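Local coordinates for cytoplasmic protein (Cryptococcus neoformans var. grubii serotype A, PDB 7LPO) that probably hydrolyses the beta-glucosidic bond of steryl glucosides, as a sterylglucosidase of glycoside hydrolase family 5, at residues A[41-46]-A[74-79]; A[101-106]-A[138-143]; A[116-121]-A[244-249]; A[143-148]-A[268-273]; A[262-267]-A[424-429]. One frame throughout, in Å; residues are numbered along the deposited sequence.

Contact 1. Residues A[41-46]-A[74-79]; sequences VNLSGS and NKPLNL
Leu43 and Ser44, where a strand gives way to a 3-10 turn, press against Pro76 in the loop of residues 74-79. The apolar part is led by the proline ring: its CB lies 3.6 Å from Ser44 CB, while Leu43 crosses it at about a right angle, CG to Pro76 CB at 4.0 Å. Leu43 CG is anti to its backbone N (chi1 -176°), and beyond it CD2 meets Leu77 CD1 at 4.2 Å. Peptide bonds before Ser44 and Pro76 are both cis.

Direct polar contact falls to Lys75, whose NZ donates to Ser46 O at 2.9 Å, in the carbonyl plane; His49 O is a further acceptor. Water 1 donates to Pro76 O (2.7 Å) and hydrogen-bonds Ser46 OG. Within the turn, Ser44 OG accepts from Ser46 N in an ST turn and bonds Tyr573 O. The buried lysine nitrogen is thus gripped by backbone carbonyl oxygens, whose dipoles would probably favour its charged form.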
# COMPACT_ATOMS: atom_id res chain seq x y z
N VAL A 41 5.88 3.34 9.06
CA VAL A 41 4.73 2.45 8.95
C VAL A 41 3.62 3.15 8.20
O VAL A 41 3.57 4.38 8.09
CB VAL A 41 4.22 2.01 10.34
CG1 VAL A 41 5.35 1.40 11.14
CG2 VAL A 41 3.64 3.22 11.11
N ASN A 42 2.71 2.34 7.65
CA ASN A 42 1.44 2.84 7.16
C ASN A 42 0.50 3.01 8.34
O ASN A 42 0.32 2.09 9.14
CB ASN A 42 0.83 1.87 6.15
CG ASN A 42 1.53 1.92 4.81
OD1 ASN A 42 1.03 2.52 3.85
ND2 ASN A 42 2.71 1.30 4.73
N LEU A 43 -0.11 4.19 8.44
CA LEU A 43 -1.02 4.56 9.53
C LEU A 43 -2.26 5.17 8.89
O LEU A 43 -2.23 6.35 8.52
CB LEU A 43 -0.33 5.53 10.48
CG LEU A 43 -1.06 5.97 11.74
CD1 LEU A 43 -0.87 4.97 12.86
CD2 LEU A 43 -0.57 7.36 12.17
N SER A 44 -3.34 4.41 8.74
CA SER A 44 -3.47 3.03 9.20
C SER A 44 -4.54 2.32 8.38
O SER A 44 -5.47 2.95 7.86
CB SER A 44 -3.84 3.00 10.68
OG SER A 44 -4.29 1.71 11.07
N GLY A 45 -4.45 1.00 8.29
CA GLY A 45 -5.52 0.21 7.72
C GLY A 45 -6.88 0.45 8.36
O GLY A 45 -7.92 0.22 7.72
N SER A 46 -6.90 0.89 9.62
CA SER A 46 -8.17 1.11 10.30
C SER A 46 -8.96 2.26 9.69
O SER A 46 -10.17 2.35 9.93
CB SER A 46 -7.93 1.39 11.79
OG SER A 46 -7.11 2.53 11.95
N ASN A 74 -11.67 10.01 14.22
CA ASN A 74 -10.86 9.39 15.25
C ASN A 74 -10.22 8.09 14.80
O ASN A 74 -9.68 7.35 15.63
CB ASN A 74 -11.66 9.15 16.54
CG ASN A 74 -11.74 10.40 17.40
OD1 ASN A 74 -10.80 11.21 17.43
ND2 ASN A 74 -12.85 10.56 18.10
N LYS A 75 -10.23 7.79 13.50
CA LYS A 75 -9.33 6.81 12.92
C LYS A 75 -8.42 7.52 11.92
O LYS A 75 -8.93 8.24 11.05
CB LYS A 75 -10.10 5.69 12.21
CG LYS A 75 -10.94 4.83 13.14
CD LYS A 75 -12.07 4.18 12.36
CE LYS A 75 -12.11 2.69 12.62
NZ LYS A 75 -12.59 1.96 11.41
N PRO A 76 -7.11 7.31 11.96
CA PRO A 76 -6.45 6.20 12.67
C PRO A 76 -6.21 6.40 14.16
O PRO A 76 -6.06 5.41 14.88
CB PRO A 76 -5.09 6.10 11.95
CG PRO A 76 -4.79 7.53 11.53
CD PRO A 76 -6.15 8.15 11.21
N LEU A 77 -6.17 7.64 14.63
CA LEU A 77 -5.82 7.94 16.01
C LEU A 77 -6.95 8.68 16.70
O LEU A 77 -7.50 9.65 16.15
CB LEU A 77 -4.54 8.76 16.06
CG LEU A 77 -3.25 8.06 15.65
CD1 LEU A 77 -2.13 9.08 15.68
CD2 LEU A 77 -2.93 6.86 16.53
N ASN A 78 -7.31 8.23 17.90
CA ASN A 78 -8.32 8.90 18.70
C ASN A 78 -7.69 10.10 19.40
O ASN A 78 -6.71 9.96 20.14
CB ASN A 78 -8.91 7.94 19.72
CG ASN A 78 -10.14 8.51 20.40
OD1 ASN A 78 -10.10 9.61 20.94
ND2 ASN A 78 -11.23 7.77 20.35
N LEU A 79 -8.23 11.29 19.14
CA LEU A 79 -7.69 12.52 19.69
C LEU A 79 -8.45 12.99 20.92
O LEU A 79 -8.11 14.04 21.48
CB LEU A 79 -7.68 13.62 18.62
CG LEU A 79 -6.87 13.29 17.36
CD1 LEU A 79 -7.07 14.36 16.28
CD2 LEU A 79 -5.39 13.13 17.64
O HOH W 1 -7.47 3.13 14.55

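Contact 2. Residues A[101-106]-A[138-143]; sequences YVFTWE and VFMDPH
Two neighbouring parallel strands of the family 5 barrel meet here, Tyr101 pairing with Met140, Val102 with Asp141 and Phe103 with Pro142, at 34° between the short strand axes. Four backbone bonds form the ladder: Tyr101 N to Phe139 O, Asp141 N to Tyr101 O, Phe103 N to Asp141 O and His143 N to Phe103 O.

On the face carrying Tyr101 and Phe103, aromatic contacts dominate. Phe103 CG sits between the backbone N and the carbonyl carbon (chi1 69°), and the ring turns one face to Pro142 CA, 4.0 Å from the ring centroid and 22° off its normal, a CH-pi contact. Met140 CB lies at the ring edge, 4.0 Å from Phe103 CE1. Met140 runs beside Tyr101, its CE 3.7 Å from Tyr101 CD1; the sulfur, SD, lies 5.4 Å from the Tyr101 ring centroid, an oblique Met-aromatic contact. Val138 CG1 touches Tyr101 CB at 3.8 Å.

On the other face Val102 CG1 packs against His143 CB at 3.6 Å, and its CG2 approaches Asp141 OD2. That oxygen uses its syn lone pair to accept from His143 ND1 at 2.8 Å, nearly in the ring plane, which helps to set the imidazole's rotation, together with the NE2 bond to Asp145. Water 2 joins Trp105 N to His143 O. Helices 118-133 and 232-254 cover the aromatic face, while the histidine face turns inward, an arrangement typical of the TIM barrel.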
# COMPACT_ATOMS: atom_id res chain seq x y z
N TYR A 101 0.28 8.07 5.28
CA TYR A 101 -0.99 8.38 5.92
C TYR A 101 -2.14 7.95 5.02
O TYR A 101 -2.29 8.46 3.90
CB TYR A 101 -1.10 9.87 6.25
CG TYR A 101 -2.34 10.15 7.05
CD1 TYR A 101 -3.56 10.34 6.42
CD2 TYR A 101 -2.30 10.16 8.44
CE1 TYR A 101 -4.72 10.56 7.16
CE2 TYR A 101 -3.46 10.38 9.19
CZ TYR A 101 -4.66 10.59 8.54
OH TYR A 101 -5.81 10.80 9.27
N VAL A 102 -2.98 7.06 5.53
CA VAL A 102 -4.04 6.43 4.75
C VAL A 102 -5.34 7.20 4.91
O VAL A 102 -5.80 7.44 6.04
CB VAL A 102 -4.22 4.96 5.18
CG1 VAL A 102 -5.39 4.33 4.45
CG2 VAL A 102 -2.95 4.17 4.96
N PHE A 103 -5.95 7.60 3.79
CA PHE A 103 -7.29 8.15 3.76
C PHE A 103 -8.00 7.61 2.52
O PHE A 103 -7.36 7.20 1.55
CB PHE A 103 -7.30 9.69 3.77
CG PHE A 103 -6.78 10.30 2.51
CD1 PHE A 103 -5.42 10.49 2.33
CD2 PHE A 103 -7.64 10.68 1.50
CE1 PHE A 103 -4.93 11.05 1.17
CE2 PHE A 103 -7.16 11.24 0.33
CZ PHE A 103 -5.80 11.43 0.17
N THR A 104 -9.33 7.59 2.56
CA THR A 104 -10.09 7.07 1.44
C THR A 104 -10.95 8.16 0.83
O THR A 104 -11.38 9.10 1.51
CB THR A 104 -10.98 5.88 1.84
OG1 THR A 104 -11.96 6.32 2.79
CG2 THR A 104 -10.10 4.77 2.44
N TRP A 105 -11.18 8.02 -0.47
CA TRP A 105 -12.15 8.85 -1.17
C TRP A 105 -13.51 8.82 -0.47
O TRP A 105 -14.18 9.85 -0.36
CB TRP A 105 -12.25 8.35 -2.61
CG TRP A 105 -13.11 9.12 -3.54
CD1 TRP A 105 -13.70 10.32 -3.32
CD2 TRP A 105 -13.47 8.72 -4.86
NE1 TRP A 105 -14.40 10.69 -4.43
CE2 TRP A 105 -14.29 9.72 -5.38
CE3 TRP A 105 -13.17 7.60 -5.65
CZ2 TRP A 105 -14.82 9.64 -6.67
CZ3 TRP A 105 -13.71 7.52 -6.91
CH2 TRP A 105 -14.52 8.54 -7.41
N GLU A 106 -13.91 7.65 0.03
CA GLU A 106 -15.20 7.54 0.69
C GLU A 106 -15.28 8.49 1.88
O GLU A 106 -16.32 9.12 2.10
CB GLU A 106 -15.47 6.11 1.15
CG GLU A 106 -16.72 5.97 2.01
CD GLU A 106 -16.98 4.56 2.52
OE1 GLU A 106 -18.08 4.33 3.05
OE2 GLU A 106 -16.10 3.67 2.41
N VAL A 138 5.69 12.78 6.64
CA VAL A 138 4.46 12.11 6.21
C VAL A 138 4.30 12.28 4.71
O VAL A 138 4.56 13.37 4.17
CB VAL A 138 3.22 12.69 6.93
CG1 VAL A 138 1.95 12.09 6.36
CG2 VAL A 138 3.29 12.48 8.44
N PHE A 139 3.87 11.22 4.02
CA PHE A 139 3.32 11.39 2.68
C PHE A 139 1.94 10.73 2.63
O PHE A 139 1.65 9.76 3.33
CB PHE A 139 4.27 10.89 1.56
CG PHE A 139 4.48 9.41 1.48
CD1 PHE A 139 5.36 8.78 2.32
CD2 PHE A 139 3.86 8.68 0.49
CE1 PHE A 139 5.58 7.42 2.22
CE2 PHE A 139 4.06 7.32 0.38
CZ PHE A 139 4.93 6.69 1.24
N MET A 140 1.06 11.36 1.85
CA MET A 140 -0.36 11.07 1.86
C MET A 140 -0.69 9.97 0.86
O MET A 140 -0.24 10.00 -0.29
CB MET A 140 -1.15 12.33 1.52
CG MET A 140 -0.79 13.57 2.32
SD MET A 140 -1.00 13.34 4.10
CE MET A 140 -2.69 13.29 4.37
N ASP A 141 -1.52 9.02 1.28
CA ASP A 141 -1.89 7.88 0.46
C ASP A 141 -3.39 7.90 0.22
O ASP A 141 -4.17 7.55 1.13
CB ASP A 141 -1.48 6.58 1.15
CG ASP A 141 -2.29 5.37 0.70
OD1 ASP A 141 -2.75 5.34 -0.47
OD2 ASP A 141 -2.46 4.45 1.53
N PRO A 142 -3.85 8.33 -0.97
CA PRO A 142 -5.25 8.11 -1.34
C PRO A 142 -5.50 6.63 -1.59
O PRO A 142 -5.08 6.08 -2.61
CB PRO A 142 -5.42 8.93 -2.63
CG PRO A 142 -4.08 9.46 -2.96
CD PRO A 142 -3.06 8.81 -2.10
N HIS A 143 -6.15 5.97 -0.64
CA HIS A 143 -6.09 4.53 -0.55
C HIS A 143 -7.38 3.89 -1.03
O HIS A 143 -8.48 4.40 -0.78
CB HIS A 143 -5.81 4.08 0.88
CG HIS A 143 -5.43 2.64 0.99
ND1 HIS A 143 -4.12 2.22 1.07
CD2 HIS A 143 -6.19 1.52 1.01
CE1 HIS A 143 -4.08 0.90 1.14
NE2 HIS A 143 -5.33 0.45 1.09
O HOH W 2 -9.74 6.40 -2.07

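Contact 3. Residues A[116-121]-A[244-249]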
# COMPACT_ATOMS: atom_id res chain seq x y z
N TYR A 116 -18.34 17.45 0.28
CA TYR A 116 -17.10 17.05 0.92
C TYR A 116 -17.23 17.12 2.44
O TYR A 116 -17.77 18.08 2.99
CB TYR A 116 -15.95 17.93 0.44
CG TYR A 116 -15.74 17.89 -1.06
CD1 TYR A 116 -15.31 16.73 -1.70
CD2 TYR A 116 -15.97 19.02 -1.84
CE1 TYR A 116 -15.12 16.69 -3.07
CE2 TYR A 116 -15.79 18.99 -3.21
CZ TYR A 116 -15.36 17.82 -3.82
OH TYR A 116 -15.19 17.80 -5.18
N ASP A 117 -16.71 16.08 3.11
CA ASP A 117 -16.71 16.01 4.57
C ASP A 117 -15.57 16.88 5.09
O ASP A 117 -14.46 16.41 5.35
CB ASP A 117 -16.58 14.56 5.04
CG ASP A 117 -16.92 14.39 6.52
OD1 ASP A 117 -16.79 15.37 7.28
OD2 ASP A 117 -17.31 13.28 6.92
N TYR A 118 -15.87 18.17 5.24
CA TYR A 118 -14.85 19.11 5.71
C TYR A 118 -14.44 18.82 7.14
O TYR A 118 -13.30 19.09 7.51
CB TYR A 118 -15.38 20.53 5.57
CG TYR A 118 -15.45 20.95 4.13
CD1 TYR A 118 -14.30 21.18 3.41
CD2 TYR A 118 -16.67 21.09 3.47
CE1 TYR A 118 -14.33 21.55 2.08
CE2 TYR A 118 -16.71 21.46 2.13
CZ TYR A 118 -15.54 21.69 1.45
OH TYR A 118 -15.54 22.05 0.13
N ALA A 119 -15.33 18.23 7.93
CA ALA A 119 -14.97 17.90 9.30
C ALA A 119 -13.91 16.81 9.34
O ALA A 119 -12.98 16.87 10.15
CB ALA A 119 -16.21 17.48 10.08
N TYR A 120 -14.03 15.79 8.48
CA TYR A 120 -13.00 14.75 8.47
C TYR A 120 -11.69 15.31 7.97
O TYR A 120 -10.61 14.94 8.46
CB TYR A 120 -13.44 13.57 7.61
CG TYR A 120 -12.50 12.40 7.77
CD1 TYR A 120 -12.36 11.78 9.00
CD2 TYR A 120 -11.73 11.94 6.70
CE1 TYR A 120 -11.48 10.72 9.16
CE2 TYR A 120 -10.86 10.87 6.86
CZ TYR A 120 -10.74 10.27 8.09
OH TYR A 120 -9.88 9.21 8.27
N MET A 121 -11.74 16.21 6.99
CA MET A 121 -10.57 16.93 6.54
C MET A 121 -9.82 17.61 7.72
O MET A 121 -8.62 17.50 7.83
CB MET A 121 -10.95 18.01 5.56
CG MET A 121 -11.54 17.54 4.27
SD MET A 121 -11.31 18.68 2.94
CE MET A 121 -11.90 17.85 1.55
N VAL A 244 -9.47 14.55 -3.52
CA VAL A 244 -8.11 14.65 -3.00
C VAL A 244 -7.64 16.09 -3.05
O VAL A 244 -7.02 16.60 -2.11
CB VAL A 244 -7.15 13.71 -3.77
CG1 VAL A 244 -5.71 13.84 -3.23
CG2 VAL A 244 -7.64 12.28 -3.68
N GLY A 245 -7.95 16.79 -4.15
CA GLY A 245 -7.53 18.17 -4.27
C GLY A 245 -8.11 19.06 -3.19
O GLY A 245 -7.47 20.02 -2.77
N GLU A 246 -9.31 18.74 -2.71
CA GLU A 246 -9.90 19.54 -1.64
C GLU A 246 -9.20 19.30 -0.31
O GLU A 246 -9.07 20.22 0.51
CB GLU A 246 -11.39 19.22 -1.52
CG GLU A 246 -12.24 19.80 -2.61
CD GLU A 246 -12.42 21.30 -2.48
OE1 GLU A 246 -12.53 21.80 -1.34
OE2 GLU A 246 -12.46 21.98 -3.52
N LEU A 247 -8.76 18.06 -0.06
CA LEU A 247 -7.96 17.81 1.14
C LEU A 247 -6.65 18.58 1.08
O LEU A 247 -6.29 19.28 2.03
CB LEU A 247 -7.70 16.31 1.29
CG LEU A 247 -6.78 15.85 2.42
CD1 LEU A 247 -7.29 16.41 3.74
CD2 LEU A 247 -6.70 14.33 2.46
N ALA A 248 -5.94 18.47 -0.05
CA ALA A 248 -4.68 19.21 -0.21
C ALA A 248 -4.89 20.70 -0.04
O ALA A 248 -4.15 21.37 0.69
CB ALA A 248 -4.08 18.92 -1.59
N LYS A 249 -5.89 21.26 -0.72
CA LYS A 249 -6.23 22.66 -0.56
C LYS A 249 -6.50 23.00 0.90
O LYS A 249 -6.05 24.03 1.41
CB LYS A 249 -7.44 23.01 -1.42
CG LYS A 249 -7.96 24.42 -1.25
CD LYS A 249 -8.70 24.87 -2.50
CE LYS A 249 -10.16 25.14 -2.20
NZ LYS A 249 -10.29 26.33 -1.32
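Tyr116, just before helix 118-133, meets Glu246 on the flank of helix 232-254. It is a CH-pi contact: Glu246 CG sits over one face of the Tyr116 ring, 3.8 Å from its centroid and 17° off the normal. A bend at chi2 (-73°) turns CD outward past the CE2 side of the ring, and the carboxylate plane lies 11° from the ring plane.

Polar contact across the helices is slight. Tyr118 OH gives a weak hydrogen bond to Glu246 OE1 at 3.4 Å, the oxygen lying at the edge of the Tyr118 ring. Within its own segment, one face of that ring is met by Tyr116 CB, which ties the two tyrosines together.

Sulfur and methyl contacts come from Met121. Its chain is extended beyond CG and carries CE to 3.4 Å from Glu246 CB, with SD 3.6 Å from Glu246 O; nearer the backbone, Met121 CB faces Leu247 CD1 at 4.4 Å.

Asp117 caps the first helix, OD1 accepting from Tyr120 N at 3.0 Å, while OD2 bonds His110. Helix 118-133 leads into strand 137-143 and helix 232-254 into the adjacent strand 263-267, so this is the pairing of neighbouring outer helices expected in a TIM barrel.

Contact 4. Residues A[143-148]-A[268-273]; sequences HQDVWS and SINEPG
The imidazole of His143 and the amide of Asn270 lie side by side as a stack, their planes 19° apart. Asn270 ND2 stands over one face of the ring, toward its rim, 3.3 Å from His143 CE1. At the ring edge, nearly in its plane, Asp145 OD2 accepts from His143 NE2 at 2.8 Å, and the same oxygen bonds Lys48 in a salt bridge.

Asn270 CG is anti to its backbone N (chi1 -176°). From there ND2 donates in its own amide plane to Gln144 O at 3.0 Å, while OD1 accepts from Arg100. Gln144 returns the bond: its NE2 reaches Asn270 O at 2.8 Å, almost straight at 171°, and OE1 takes the backbone N-H of Trp147. Glu271 O is also near that NE2, but the angle is poor for a bond.

Water 3 donates to both Asp145 OD1 and Glu271 OE1, whose oxygens stand 4.4 Å apart. Glu271 OE2 bonds His452 and a tris molecule. Residues 270-272 match the Asn-Glu-Pro sequence of family 5, whose glutamate acts as acid/base in relatives, consistent with the same role for Glu271 here. Reciprocal amide bonds thus brace the backbone beside Glu271, and the bridging water links Glu271 to Asp145 of the other loop.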
# COMPACT_ATOMS: atom_id res chain seq x y z
N HIS A 143 -6.15 5.97 -0.64
CA HIS A 143 -6.09 4.53 -0.55
C HIS A 143 -7.38 3.89 -1.03
O HIS A 143 -8.48 4.40 -0.78
CB HIS A 143 -5.81 4.08 0.88
CG HIS A 143 -5.43 2.64 0.99
ND1 HIS A 143 -4.12 2.22 1.07
CD2 HIS A 143 -6.19 1.52 1.01
CE1 HIS A 143 -4.08 0.90 1.14
NE2 HIS A 143 -5.33 0.45 1.09
N GLN A 144 -7.23 2.75 -1.71
CA GLN A 144 -8.34 1.93 -2.15
C GLN A 144 -7.85 0.49 -2.28
O GLN A 144 -6.65 0.23 -2.46
CB GLN A 144 -8.93 2.43 -3.48
CG GLN A 144 -8.06 2.18 -4.70
CD GLN A 144 -8.17 0.77 -5.24
OE1 GLN A 144 -9.23 0.15 -5.19
NE2 GLN A 144 -7.08 0.26 -5.78
N ASP A 145 -8.79 -0.44 -2.18
CA ASP A 145 -8.57 -1.84 -2.47
C ASP A 145 -9.80 -2.34 -3.20
O ASP A 145 -10.92 -2.15 -2.72
CB ASP A 145 -8.34 -2.66 -1.19
CG ASP A 145 -7.13 -2.21 -0.42
OD1 ASP A 145 -6.00 -2.55 -0.84
OD2 ASP A 145 -7.31 -1.52 0.62
N VAL A 146 -9.59 -2.94 -4.37
CA VAL A 146 -10.65 -3.44 -5.24
C VAL A 146 -11.82 -2.46 -5.30
O VAL A 146 -12.99 -2.84 -5.15
CB VAL A 146 -11.11 -4.85 -4.80
CG1 VAL A 146 -9.97 -5.84 -5.03
CG2 VAL A 146 -11.52 -4.90 -3.35
N TRP A 147 -11.46 -1.20 -5.55
CA TRP A 147 -12.33 -0.05 -5.81
C TRP A 147 -12.99 0.53 -4.57
O TRP A 147 -12.92 1.75 -4.37
CB TRP A 147 -13.43 -0.38 -6.83
CG TRP A 147 -14.27 0.84 -7.15
CD1 TRP A 147 -15.55 1.07 -6.75
CD2 TRP A 147 -13.87 2.00 -7.89
NE1 TRP A 147 -15.97 2.30 -7.20
CE2 TRP A 147 -14.96 2.89 -7.90
CE3 TRP A 147 -12.68 2.38 -8.53
CZ2 TRP A 147 -14.90 4.13 -8.54
CZ3 TRP A 147 -12.63 3.60 -9.17
CH2 TRP A 147 -13.74 4.46 -9.17
N SER A 148 -13.63 -0.30 -3.74
CA SER A 148 -14.39 0.23 -2.61
C SER A 148 -14.75 -0.89 -1.64
O SER A 148 -14.68 -2.07 -1.98
CB SER A 148 -15.68 0.91 -3.08
OG SER A 148 -16.53 -0.03 -3.72
N SER A 268 0.32 8.48 -5.42
CA SER A 268 -0.76 8.39 -6.39
C SER A 268 -1.76 7.33 -5.93
O SER A 268 -1.57 6.65 -4.92
CB SER A 268 -0.22 8.12 -7.79
OG SER A 268 0.55 6.95 -7.84
N ILE A 269 -2.87 7.21 -6.67
CA ILE A 269 -3.94 6.31 -6.25
C ILE A 269 -3.38 4.93 -5.97
O ILE A 269 -2.64 4.36 -6.78
CB ILE A 269 -5.03 6.27 -7.33
CG1 ILE A 269 -6.17 5.36 -6.88
CG2 ILE A 269 -4.48 5.80 -8.66
CD1 ILE A 269 -7.44 5.55 -7.70
N ASN A 270 -3.77 4.38 -4.83
CA ASN A 270 -3.18 3.13 -4.36
C ASN A 270 -3.59 1.95 -5.23
O ASN A 270 -4.76 1.80 -5.58
CB ASN A 270 -3.60 2.88 -2.91
CG ASN A 270 -2.94 1.65 -2.32
OD1 ASN A 270 -1.75 1.65 -2.05
ND2 ASN A 270 -3.72 0.59 -2.13
N GLU A 271 -2.60 1.11 -5.58
CA GLU A 271 -2.76 -0.17 -6.27
C GLU A 271 -3.93 -0.18 -7.25
O GLU A 271 -4.86 -0.99 -7.11
CB GLU A 271 -2.91 -1.29 -5.24
CG GLU A 271 -1.67 -1.41 -4.35
CD GLU A 271 -1.64 -2.66 -3.49
OE1 GLU A 271 -2.64 -3.41 -3.49
OE2 GLU A 271 -0.60 -2.87 -2.82
N PRO A 272 -3.88 0.65 -8.27
CA PRO A 272 -5.05 0.82 -9.14
C PRO A 272 -5.37 -0.44 -9.94
O PRO A 272 -4.47 -1.13 -10.43
CB PRO A 272 -4.64 1.97 -10.06
CG PRO A 272 -3.14 1.92 -10.07
CD PRO A 272 -2.75 1.50 -8.67
N GLY A 273 -6.66 -0.72 -10.09
CA GLY A 273 -7.07 -1.85 -10.91
C GLY A 273 -6.97 -1.55 -12.39
O GLY A 273 -7.11 -0.41 -12.84
O HOH W 3 -5.37 -3.42 -3.33

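Contact 5. Residues A[262-267]-A[424-429]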
# COMPACT_ATOMS: atom_id res chain seq x y z
N CYS A 262 6.50 18.61 7.40
CA CYS A 262 5.91 17.34 7.82
C CYS A 262 5.39 16.57 6.62
O CYS A 262 5.92 15.50 6.30
CB CYS A 262 4.81 17.59 8.85
SG CYS A 262 3.91 16.10 9.33
N VAL A 263 4.37 17.09 5.93
CA VAL A 263 3.79 16.44 4.76
C VAL A 263 4.72 16.74 3.59
O VAL A 263 4.72 17.84 3.05
CB VAL A 263 2.37 16.92 4.48
CG1 VAL A 263 1.84 16.31 3.19
CG2 VAL A 263 1.47 16.59 5.66
N ILE A 264 5.53 15.76 3.20
CA ILE A 264 6.54 16.02 2.18
C ILE A 264 6.06 15.74 0.77
O ILE A 264 6.70 16.21 -0.19
CB ILE A 264 7.81 15.21 2.47
CG1 ILE A 264 7.55 13.70 2.36
CG2 ILE A 264 8.34 15.54 3.86
CD1 ILE A 264 8.82 12.84 2.60
N GLY A 265 4.97 15.01 0.59
CA GLY A 265 4.52 14.69 -0.75
C GLY A 265 3.27 13.84 -0.72
O GLY A 265 2.71 13.53 0.34
N TRP A 266 2.85 13.44 -1.92
CA TRP A 266 1.61 12.71 -2.11
C TRP A 266 1.87 11.48 -2.96
O TRP A 266 2.54 11.57 -4.00
CB TRP A 266 0.54 13.60 -2.77
CG TRP A 266 0.16 14.76 -1.91
CD1 TRP A 266 0.91 15.87 -1.66
CD2 TRP A 266 -1.06 14.94 -1.19
NE1 TRP A 266 0.24 16.72 -0.83
CE2 TRP A 266 -0.98 16.17 -0.52
CE3 TRP A 266 -2.22 14.17 -1.04
CZ2 TRP A 266 -1.99 16.66 0.29
CZ3 TRP A 266 -3.23 14.65 -0.24
CH2 TRP A 266 -3.11 15.88 0.41
N ASP A 267 1.37 10.33 -2.50
CA ASP A 267 1.31 9.12 -3.30
C ASP A 267 0.20 9.24 -4.34
O ASP A 267 -0.75 10.01 -4.17
CB ASP A 267 1.06 7.90 -2.41
CG ASP A 267 1.83 6.65 -2.87
OD1 ASP A 267 2.28 6.59 -4.03
OD2 ASP A 267 1.96 5.72 -2.05
N ILE A 424 6.60 16.37 -3.24
CA ILE A 424 7.25 15.23 -3.86
C ILE A 424 6.17 14.34 -4.45
O ILE A 424 5.19 14.00 -3.77
CB ILE A 424 8.11 14.47 -2.83
CG1 ILE A 424 9.27 15.36 -2.35
CG2 ILE A 424 8.66 13.20 -3.44
CD1 ILE A 424 10.02 14.80 -1.16
N HIS A 425 6.32 13.98 -5.72
CA HIS A 425 5.45 13.00 -6.35
C HIS A 425 5.95 11.60 -6.03
O HIS A 425 7.02 11.19 -6.51
CB HIS A 425 5.40 13.22 -7.85
CG HIS A 425 4.63 14.44 -8.25
ND1 HIS A 425 3.52 14.87 -7.57
CD2 HIS A 425 4.83 15.32 -9.26
CE1 HIS A 425 3.05 15.96 -8.14
NE2 HIS A 425 3.83 16.26 -9.18
N PHE A 426 5.21 10.88 -5.20
CA PHE A 426 5.48 9.48 -4.92
C PHE A 426 4.75 8.66 -5.97
O PHE A 426 3.51 8.57 -5.95
CB PHE A 426 5.07 9.11 -3.50
CG PHE A 426 5.98 9.70 -2.44
CD1 PHE A 426 7.10 9.03 -2.02
CD2 PHE A 426 5.70 10.94 -1.88
CE1 PHE A 426 7.93 9.56 -1.07
CE2 PHE A 426 6.52 11.49 -0.91
CZ PHE A 426 7.64 10.80 -0.50
N ILE A 427 5.51 8.10 -6.90
CA ILE A 427 4.96 7.49 -8.10
C ILE A 427 4.78 6.00 -7.85
O ILE A 427 5.75 5.26 -7.73
CB ILE A 427 5.87 7.75 -9.31
CG1 ILE A 427 5.88 9.25 -9.63
CG2 ILE A 427 5.40 6.94 -10.50
CD1 ILE A 427 7.21 9.76 -10.06
N GLN A 428 3.52 5.58 -7.75
CA GLN A 428 3.18 4.19 -7.48
C GLN A 428 2.56 3.63 -8.75
O GLN A 428 1.36 3.75 -8.98
CB GLN A 428 2.21 4.06 -6.31
CG GLN A 428 2.11 2.64 -5.76
CD GLN A 428 0.83 2.42 -4.96
OE1 GLN A 428 0.21 1.36 -5.05
NE2 GLN A 428 0.45 3.42 -4.18
N ALA A 429 3.41 3.02 -9.58
CA ALA A 429 2.93 2.32 -10.76
C ALA A 429 1.99 1.19 -10.35
O ALA A 429 2.02 0.74 -9.20
CB ALA A 429 4.10 1.77 -11.57
O HOH W 4 1.64 12.90 -6.38
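Ile264 begins the pairing with residues 424-429, its O accepting from Ile424 N at 3.1 Å. Its CG1 lies between the backbone N and the carbonyl carbon (chi1 65°), and beyond it CD1 meets Phe426 CZ at 3.9 Å, at the ring edge and near its plane.

Gly265 is almost fully extended and passes close to the partner strand. Its CA sits at the same edge, 3.8 Å from Phe426 CE2, and makes a CA-H...O contact with Ile424 O at 3.2 Å. The ring is bounded on one face by Ile424 CG2.

Trp266 supplies two rungs of the parallel ladder: N donates to Ile424 O at 3.0 Å, and O accepts from Phe426 N, which stands above the carbonyl plane. The same oxygen accepts a hydrogen bond from water 4, which also bonds His425 ND1.

Asp267 closes the run. Its OD1 lies 3.0 Å from Phe426 O, two acceptors facing each other; OD1 is also hydrogen-bonded to Ser450 OG, and OD2 forms a salt bridge with Arg100, which would probably offset their repulsion. Gln428 CB packs against Asp267 OD1 at 3.4 Å.

Strand 137-143 borders residues 263-267 too, with Phe139 stacking on Phe426 in the barrel interior. Outside, Trp266 packs on helix 232-254 and bonds His420, while His425 meets helix 400-419.

How the contacts relate
The strand of contact 1 and the strand pairs of contacts 2 and 5 follow one another round the barrel wall: Leu43 O meets Val102 N at 3.2 Å between contacts 1 and 2, and Val138 O meets Ile264 N at 2.8 Å between contacts 2 and 5. Contact 3 lies outside this wall, its Leu247 against Phe103 of contact 2 and its Ala248 against Trp266 of contact 5; Tyr120 also bonds Lys75 of contact 1. Contact 4 continues contacts 2 and 5 into the loops, sharing His143 with the former and joined to the latter by Glu271 N to Gln428 OE1 at 2.9 Å. It reaches the pocket, with the Glu271 side chain about 3 Å from bound tris, whereas the centre of contact 3 is about 18 Å from that of contact 4.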